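PDB 5I1V: CrmK from Actinoalloteichus sp. WH1-2216-6, which is a flavoenzyme oxidase with covalently bound FAD that takes part in recycling shunt products during caerulomycin biosynthesis. Local coordinates for residues A29-T40 against P73-M84. Residues are numbered along the deposited sequence; the frame is centred on the assembly and turned at random.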
loop_
_atom_site.group_PDB
_atom_site.type_symbol
_atom_site.label_atom_id
_atom_site.label_comp_id
_atom_site.label_asym_id
_atom_site.label_seq_id
_atom_site.Cartn_x
_atom_site.Cartn_y
_atom_site.Cartn_z
ATOM N N ALA A 29 -10.791 18.489 7.548
ATOM C CA ALA A 29 -10.676 19.162 8.846
ATOM C C ALA A 29 -10.190 20.604 8.740
ATOM O O ALA A 29 -9.412 20.953 7.847
ATOM C CB ALA A 29 -9.722 18.376 9.718
ATOM N N GLN A 30 -10.539 21.432 9.714
ATOM C CA GLN A 30 -9.969 22.763 9.789
ATOM C C GLN A 30 -9.633 23.203 11.212
ATOM O O GLN A 30 -10.177 24.186 11.719
ATOM C CB GLN A 30 -10.829 23.810 9.044
ATOM C CG GLN A 30 -12.284 23.652 9.249
ATOM C CD GLN A 30 -13.077 24.581 8.329
ATOM O OE1 GLN A 30 -12.590 25.670 7.937
ATOM N NE2 GLN A 30 -14.291 24.156 7.972
ATOM N N PRO A 31 -8.721 22.485 11.864
ATOM C CA PRO A 31 -8.355 22.928 13.212
ATOM C C PRO A 31 -7.482 24.192 13.231
ATOM O O PRO A 31 -6.881 24.598 12.225
ATOM C CB PRO A 31 -7.573 21.712 13.735
ATOM C CG PRO A 31 -6.857 21.277 12.520
ATOM C CD PRO A 31 -7.936 21.314 11.475
ATOM N N GLU A 32 -7.390 24.799 14.403
ATOM C CA GLU A 32 -6.380 25.779 14.711
ATOM C C GLU A 32 -4.989 25.271 14.356
ATOM O O GLU A 32 -4.152 25.994 13.801
ATOM C CB GLU A 32 -6.400 26.032 16.220
ATOM C CG GLU A 32 -6.125 27.448 16.621
ATOM C CD GLU A 32 -5.958 27.577 18.131
ATOM O OE1 GLU A 32 -4.921 28.150 18.522
ATOM O OE2 GLU A 32 -6.831 27.082 18.897
ATOM N N TYR A 33 -4.723 24.020 14.744
ATOM C CA TYR A 33 -3.500 23.389 14.400
ATOM C C TYR A 33 -3.638 21.886 14.486
ATOM O O TYR A 33 -4.519 21.358 15.177
ATOM C CB TYR A 33 -2.336 23.910 15.289
ATOM C CG TYR A 33 -2.500 23.758 16.761
ATOM C CD1 TYR A 33 -2.073 22.632 17.418
ATOM C CD2 TYR A 33 -3.092 24.751 17.497
ATOM C CE1 TYR A 33 -2.195 22.512 18.792
ATOM C CE2 TYR A 33 -3.271 24.630 18.845
ATOM C CZ TYR A 33 -2.810 23.507 19.500
ATOM O OH TYR A 33 -3.002 23.392 20.861
ATOM N N PHE A 34 -2.774 21.191 13.773
ATOM C CA PHE A 34 -2.491 19.774 14.016
ATOM C C PHE A 34 -1.261 19.687 14.930
ATOM O O PHE A 34 -0.266 20.478 14.812
ATOM C CB PHE A 34 -2.188 19.046 12.706
ATOM C CG PHE A 34 -3.329 19.058 11.738
ATOM C CD1 PHE A 34 -3.462 20.084 10.830
ATOM C CD2 PHE A 34 -4.250 18.029 11.728
ATOM C CE1 PHE A 34 -4.491 20.074 9.899
ATOM C CE2 PHE A 34 -5.276 18.024 10.811
ATOM C CZ PHE A 34 -5.402 19.061 9.923
ATOM N N ARG A 35 -1.264 18.705 15.824
ATOM C CA ARG A 35 -0.091 18.474 16.647
ATOM C C ARG A 35 0.360 17.032 16.337
ATOM O O ARG A 35 -0.471 16.148 16.355
ATOM C CB ARG A 35 -0.476 18.662 18.126
ATOM C CG ARG A 35 0.640 18.327 19.125
ATOM C CD ARG A 35 1.811 19.246 19.070
ATOM N NE ARG A 35 1.438 20.644 19.316
ATOM C CZ ARG A 35 1.150 21.147 20.508
ATOM N NH1 ARG A 35 1.192 20.394 21.605
ATOM N NH2 ARG A 35 0.838 22.412 20.610
ATOM N N LEU A 36 1.633 16.815 15.989
ATOM C CA LEU A 36 2.177 15.466 15.772
ATOM C C LEU A 36 3.209 15.143 16.870
ATOM O O LEU A 36 4.344 15.595 16.768
ATOM C CB LEU A 36 2.870 15.397 14.421
ATOM C CG LEU A 36 2.083 15.629 13.108
ATOM C CD1 LEU A 36 2.109 14.394 12.211
ATOM C CD2 LEU A 36 0.671 16.074 13.271
ATOM N N PRO A 37 2.787 14.434 17.934
ATOM C CA PRO A 37 3.682 14.061 19.028
ATOM C C PRO A 37 4.506 12.813 18.703
ATOM O O PRO A 37 4.143 12.022 17.826
ATOM C CB PRO A 37 2.728 13.840 20.183
ATOM C CG PRO A 37 1.460 13.454 19.543
ATOM C CD PRO A 37 1.421 14.021 18.188
ATOM N N TYR A 38 5.605 12.636 19.444
ATOM C CA TYR A 38 6.496 11.515 19.235
ATOM C C TYR A 38 6.548 10.605 20.480
ATOM O O TYR A 38 7.189 9.572 20.431
ATOM C CB TYR A 38 7.949 12.019 18.912
ATOM C CG TYR A 38 8.018 12.756 17.603
ATOM C CD1 TYR A 38 7.960 12.059 16.399
ATOM C CD2 TYR A 38 8.074 14.154 17.556
ATOM C CE1 TYR A 38 7.980 12.719 15.189
ATOM C CE2 TYR A 38 8.090 14.837 16.350
ATOM C CZ TYR A 38 8.038 14.112 15.158
ATOM O OH TYR A 38 8.039 14.753 13.945
ATOM N N SER A 39 5.902 10.977 21.588
ATOM C CA SER A 39 5.986 10.195 22.816
ATOM C C SER A 39 4.711 10.427 23.604
ATOM O O SER A 39 4.006 11.420 23.384
ATOM C CB SER A 39 7.169 10.699 23.646
ATOM O OG SER A 39 6.927 12.049 24.045
ATOM N N THR A 40 4.439 9.513 24.514
ATOM C CA THR A 40 3.349 9.672 25.461
ATOM C C THR A 40 3.383 11.031 26.176
ATOM O O THR A 40 2.343 11.637 26.337
ATOM C CB THR A 40 3.372 8.539 26.483
ATOM O OG1 THR A 40 3.235 7.307 25.769
ATOM C CG2 THR A 40 2.229 8.712 27.448
ATOM N N PRO A 73 -15.891 20.494 11.621
ATOM C CA PRO A 73 -15.458 21.906 11.562
ATOM C C PRO A 73 -15.306 22.594 12.903
ATOM O O PRO A 73 -14.629 23.620 12.993
ATOM C CB PRO A 73 -16.578 22.614 10.763
ATOM C CG PRO A 73 -17.663 21.622 10.556
ATOM C CD PRO A 73 -17.142 20.251 10.860
ATOM N N ASP A 74 -15.917 22.071 13.948
ATOM C CA ASP A 74 -15.751 22.691 15.246
ATOM C C ASP A 74 -14.590 22.121 16.052
ATOM O O ASP A 74 -14.417 22.500 17.209
ATOM C CB ASP A 74 -17.038 22.600 16.069
ATOM C CG ASP A 74 -17.494 21.206 16.265
ATOM O OD1 ASP A 74 -17.208 20.336 15.402
ATOM O OD2 ASP A 74 -18.150 20.972 17.279
ATOM N N VAL A 75 -13.783 21.239 15.468
ATOM C CA VAL A 75 -12.626 20.749 16.209
ATOM C C VAL A 75 -11.466 21.738 16.098
ATOM O O VAL A 75 -11.082 22.132 14.993
ATOM C CB VAL A 75 -12.171 19.375 15.719
ATOM C CG1 VAL A 75 -10.860 18.959 16.402
ATOM C CG2 VAL A 75 -13.262 18.348 15.990
ATOM N N ASP A 76 -10.868 22.074 17.239
ATOM C CA ASP A 76 -9.862 23.099 17.318
ATOM C C ASP A 76 -8.439 22.530 17.206
ATOM O O ASP A 76 -7.545 23.226 16.735
ATOM C CB ASP A 76 -9.957 23.857 18.636
ATOM C CG ASP A 76 -11.297 24.519 18.852
ATOM O OD1 ASP A 76 -11.821 25.128 17.873
ATOM O OD2 ASP A 76 -11.829 24.416 20.007
ATOM N N VAL A 77 -8.225 21.300 17.711
ATOM C CA VAL A 77 -6.934 20.691 17.708
ATOM C C VAL A 77 -7.091 19.255 17.359
ATOM O O VAL A 77 -7.891 18.543 17.960
ATOM C CB VAL A 77 -6.245 20.749 19.100
ATOM C CG1 VAL A 77 -4.863 20.092 19.057
ATOM C CG2 VAL A 77 -6.198 22.154 19.601
ATOM N N ILE A 78 -6.333 18.813 16.366
ATOM C CA ILE A 78 -6.257 17.404 16.032
ATOM C C ILE A 78 -4.865 16.887 16.332
ATOM O O ILE A 78 -3.877 17.452 15.870
ATOM C CB ILE A 78 -6.607 17.180 14.556
ATOM C CG1 ILE A 78 -8.039 17.531 14.331
ATOM C CG2 ILE A 78 -6.284 15.733 14.151
ATOM C CD1 ILE A 78 -8.447 17.489 12.858
ATOM N N VAL A 79 -4.772 15.888 17.217
ATOM C CA VAL A 79 -3.519 15.252 17.555
ATOM C C VAL A 79 -3.343 14.065 16.585
ATOM O O VAL A 79 -4.139 13.108 16.636
ATOM C CB VAL A 79 -3.537 14.729 19.003
ATOM C CG1 VAL A 79 -2.263 13.983 19.310
ATOM C CG2 VAL A 79 -3.699 15.864 19.999
ATOM N N ASP A 80 -2.329 14.121 15.728
ATOM C CA ASP A 80 -2.159 13.109 14.698
ATOM C C ASP A 80 -1.026 12.216 15.187
ATOM O O ASP A 80 0.078 12.679 15.383
ATOM C CB ASP A 80 -1.839 13.737 13.378
ATOM C CG ASP A 80 -1.685 12.745 12.249
ATOM O OD1 ASP A 80 -0.992 11.724 12.390
ATOM O OD2 ASP A 80 -2.262 13.006 11.162
ATOM N N LEU A 81 -1.339 10.951 15.387
ATOM C CA LEU A 81 -0.378 9.956 15.955
ATOM C C LEU A 81 0.435 9.178 14.928
ATOM O O LEU A 81 1.091 8.203 15.269
ATOM C CB LEU A 81 -1.156 9.018 16.849
ATOM C CG LEU A 81 -1.788 9.647 18.088
ATOM C CD1 LEU A 81 -2.317 8.547 19.002
ATOM C CD2 LEU A 81 -0.851 10.514 18.890
ATOM N N SER A 82 0.402 9.584 13.661
ATOM C CA SER A 82 1.085 8.816 12.603
ATOM C C SER A 82 2.596 8.693 12.767
ATOM O O SER A 82 3.174 7.748 12.269
ATOM C CB SER A 82 0.719 9.381 11.210
ATOM O OG SER A 82 1.035 10.750 11.147
ATOM N N SER A 83 3.237 9.574 13.530
ATOM C CA SER A 83 4.657 9.428 13.827
ATOM C C SER A 83 4.962 8.524 15.041
ATOM O O SER A 83 6.104 8.378 15.391
ATOM C CB SER A 83 5.310 10.815 14.019
ATOM O OG SER A 83 5.121 11.642 12.845
ATOM N N MET A 84 3.958 7.954 15.693
ATOM C CA MET A 84 4.157 6.973 16.756
ATOM C C MET A 84 3.662 5.624 16.213
ATOM O O MET A 84 2.518 5.252 16.409
ATOM C CB MET A 84 3.348 7.379 18.018
ATOM C CG MET A 84 3.839 8.668 18.670
ATOM S SD MET A 84 2.899 9.241 20.093
ATOM C CE MET A 84 2.966 7.868 21.234
HETATM O O HOH W 1 -11.720 20.883 12.260
HETATM O O HOH W 2 2.567 11.506 15.560
HETATM O O HOH W 3 7.894 8.302 18.047
#
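Asp80 OD1, which Leu36 CD1 approaches, is held twice: Ser82 N meets it at 2.9 Å, nearly along its C-O axis, closing an Asx turn, while Ser82 OG comes from above the carboxylate plane. With CG anti to the backbone N (chi1 -178°), the Asp80 side chain lies alongside that of Leu36, whose CD2 is 3.4 Å from Asp80 CB. Asp80 OD2 forms a salt bridge with Arg60. Strands 33-36 and 77-80 run parallel, their directions differing by 25°, as neighbours in the four-stranded mixed sheet of the FAD-binding domain, a PCMH-type fold. Asp80 N donates to Arg35 O at 2.8 Å and Arg35 N to Ile78 O, whereas Ile78 N to Tyr33 O is weak. On one sheet face, Ile78 sets CB 3.8 Å from Phe34 CD2 and CD1 3.5 Å from Ala29 CB, and Pro31 CG sits over the centre of one face of the Phe34 ring. On the other sheet face, Val77 CG2 makes a CH-pi contact 4.1 Å from the Tyr33 ring centroid, and Val77 CG1 lies 3.6 Å from Tyr33 CE1; an alanine replacing Tyr33 would probably leave both Val77 methyls without their aromatic cover. Pro37 CG rests against both Val79 CG1 and Leu81 CD2, and Leu81 touches the FAD. One water joins Pro37 O, Asp80 O and Ser83 N, while Tyr38 OH and Ser83 OG bond Asn114 of the second subunit.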